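Local structure of penaeus monodon metallodensovirus major capsid protein (Penaeus monodon metallodensovirus, 6WH7) at residues A[118-123]-A[224-229]. The protein forms the icosahedral shell of a shrimp densovirus, sixty copies of it assembling into the parvoviral capsid that probably encloses the viral genome. Sequence-based numbering, arbitrary orientation.
Sequences AHRPTK and LDLGFW
The guanidinium of R120 lies flat over the indole of W229, a stacked cation-pi pair with the two planes 26° apart. R120 CZ stands 3.8 Å from the centroid of the six-membered ring of W229 and 29° off its normal, which places the charge over the face, although shifted toward the rim. In R120, CG is anti to the backbone N, and a bend at chi3 (61°) sets NE off the line of the chain. NH1 comes to 3.1 Å from L226 O, but the angle is too poor for a hydrogen bond. NH2 forms a salt bridge with E300, so the group has the indole over one face and a carboxylate at NH2. The aliphatic part of R120 is used as well, CG packing against L226 CD1 at 3.5 Å as the two side chains run past each other in opposite directions. On the other side of the indole plane from the guanidinium, A118 CB meets W229 CB at 3.5 Å. At the other end of the contact, P121 sits across L226, its CD 3.8 Å from L226 CD1, while its CB touches L224 CD2. The L224 side chain also packs on T122 O, its CD1 at 3.0 Å. The contact joins the loop after strand 218-222, and the start of strand 229-230, to the start of strand 118-135, whose backbone pairs with strand 287-302 in an antiparallel sheet consistent with the parvoviral capsid jelly roll; W326 meets the W229 ring edge-to-face, and I327 of strand 327-328 touches both A118 and W229.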
loop_
_atom_site.group_PDB
_atom_site.type_symbol
_atom_site.label_atom_id
_atom_site.label_comp_id
_atom_site.label_asym_id
_atom_site.label_seq_id
_atom_site.Cartn_x
_atom_site.Cartn_y
_atom_site.Cartn_z
ATOM N N ALA A 118 87.023 37.866 0.449
ATOM C CA ALA A 118 86.970 37.120 -0.792
ATOM C C ALA A 118 85.930 37.737 -1.703
ATOM O O ALA A 118 84.972 38.357 -1.244
ATOM C CB ALA A 118 86.618 35.662 -0.547
ATOM N N HIS A 119 86.128 37.558 -3.004
ATOM C CA HIS A 119 85.161 37.994 -3.994
ATOM C C HIS A 119 85.200 37.024 -5.155
ATOM O O HIS A 119 86.206 36.358 -5.392
ATOM C CB HIS A 119 85.435 39.418 -4.479
ATOM C CG HIS A 119 86.758 39.579 -5.148
ATOM N ND1 HIS A 119 86.973 39.246 -6.463
ATOM C CD2 HIS A 119 87.945 40.015 -4.673
ATOM C CE1 HIS A 119 88.232 39.485 -6.774
ATOM N NE2 HIS A 119 88.844 39.952 -5.705
ATOM N N ARG A 120 84.084 36.933 -5.863
ATOM C CA ARG A 120 84.001 35.969 -6.914
ATOM C C ARG A 120 83.169 36.527 -8.058
ATOM O O ARG A 120 82.138 37.160 -7.807
ATOM C CB ARG A 120 83.399 34.689 -6.337
ATOM C CG ARG A 120 83.237 33.583 -7.281
ATOM C CD ARG A 120 82.906 32.325 -6.545
ATOM N NE ARG A 120 81.679 32.381 -5.778
ATOM C CZ ARG A 120 81.343 31.455 -4.895
ATOM N NH1 ARG A 120 82.144 30.427 -4.696
ATOM N NH2 ARG A 120 80.210 31.550 -4.224
ATOM N N PRO A 121 83.579 36.303 -9.308
ATOM C CA PRO A 121 82.944 37.013 -10.426
ATOM C C PRO A 121 81.550 36.546 -10.806
ATOM O O PRO A 121 80.826 37.341 -11.408
ATOM C CB PRO A 121 83.931 36.787 -11.574
ATOM C CG PRO A 121 85.211 36.590 -10.911
ATOM C CD PRO A 121 84.902 35.796 -9.691
ATOM N N THR A 122 81.179 35.289 -10.568
ATOM C CA THR A 122 79.879 34.731 -10.959
ATOM C C THR A 122 79.446 35.149 -12.362
ATOM O O THR A 122 80.242 35.080 -13.298
ATOM C CB THR A 122 78.786 35.090 -9.956
ATOM O OG1 THR A 122 78.593 36.499 -9.928
ATOM C CG2 THR A 122 79.182 34.633 -8.591
ATOM N N LYS A 123 78.208 35.599 -12.526
ATOM C CA LYS A 123 77.710 35.906 -13.860
ATOM C C LYS A 123 78.437 37.100 -14.462
ATOM O O LYS A 123 78.894 38.000 -13.760
ATOM C CB LYS A 123 76.210 36.194 -13.836
ATOM C CG LYS A 123 75.617 36.373 -15.218
ATOM C CD LYS A 123 74.196 36.858 -15.186
ATOM C CE LYS A 123 73.260 35.801 -14.656
ATOM N NZ LYS A 123 71.859 36.289 -14.616
ATOM N N LEU A 224 79.274 31.884 -14.155
ATOM C CA LEU A 224 80.432 31.241 -13.556
ATOM C C LEU A 224 79.981 30.527 -12.297
ATOM O O LEU A 224 79.412 31.153 -11.401
ATOM C CB LEU A 224 81.518 32.255 -13.208
ATOM C CG LEU A 224 82.532 32.705 -14.243
ATOM C CD1 LEU A 224 81.869 33.486 -15.326
ATOM C CD2 LEU A 224 83.553 33.546 -13.554
ATOM N N ASP A 225 80.223 29.230 -12.230
ATOM C CA ASP A 225 80.098 28.495 -10.978
ATOM C C ASP A 225 81.508 28.085 -10.592
ATOM O O ASP A 225 82.061 27.133 -11.143
ATOM C CB ASP A 225 79.185 27.289 -11.131
ATOM C CG ASP A 225 78.856 26.643 -9.810
ATOM O OD1 ASP A 225 79.232 27.204 -8.766
ATOM O OD2 ASP A 225 78.222 25.570 -9.811
ATOM N N LEU A 226 82.069 28.780 -9.619
ATOM C CA LEU A 226 83.405 28.523 -9.120
ATOM C C LEU A 226 83.277 27.849 -7.766
ATOM O O LEU A 226 82.461 28.260 -6.937
ATOM C CB LEU A 226 84.195 29.827 -8.990
ATOM C CG LEU A 226 84.547 30.617 -10.249
ATOM C CD1 LEU A 226 84.989 31.999 -9.893
ATOM C CD2 LEU A 226 85.665 29.939 -10.971
ATOM N N GLY A 227 84.050 26.807 -7.545
ATOM C CA GLY A 227 84.031 26.291 -6.200
ATOM C C GLY A 227 84.894 27.056 -5.239
ATOM O O GLY A 227 85.039 26.660 -4.081
ATOM N N PHE A 228 85.480 28.155 -5.693
ATOM C CA PHE A 228 86.476 28.883 -4.935
ATOM C C PHE A 228 86.235 30.368 -5.123
ATOM O O PHE A 228 85.410 30.787 -5.931
ATOM C CB PHE A 228 87.889 28.502 -5.368
ATOM C CG PHE A 228 88.192 28.845 -6.784
ATOM C CD1 PHE A 228 88.818 30.023 -7.102
ATOM C CD2 PHE A 228 87.817 28.005 -7.799
ATOM C CE1 PHE A 228 89.093 30.331 -8.391
ATOM C CE2 PHE A 228 88.083 28.320 -9.092
ATOM C CZ PHE A 228 88.722 29.486 -9.388
ATOM N N TRP A 229 86.963 31.160 -4.359
ATOM C CA TRP A 229 86.852 32.605 -4.346
ATOM C C TRP A 229 88.181 33.208 -4.768
ATOM O O TRP A 229 89.152 32.501 -5.022
ATOM C CB TRP A 229 86.452 33.068 -2.952
ATOM C CG TRP A 229 85.108 32.605 -2.564
ATOM C CD1 TRP A 229 84.772 31.361 -2.153
ATOM C CD2 TRP A 229 83.932 33.397 -2.443
ATOM N NE1 TRP A 229 83.445 31.306 -1.845
ATOM C CE2 TRP A 229 82.907 32.550 -2.003
ATOM C CE3 TRP A 229 83.639 34.735 -2.682
ATOM C CZ2 TRP A 229 81.617 32.997 -1.799
ATOM C CZ3 TRP A 229 82.365 35.172 -2.480
ATOM C CH2 TRP A 229 81.367 34.311 -2.043
#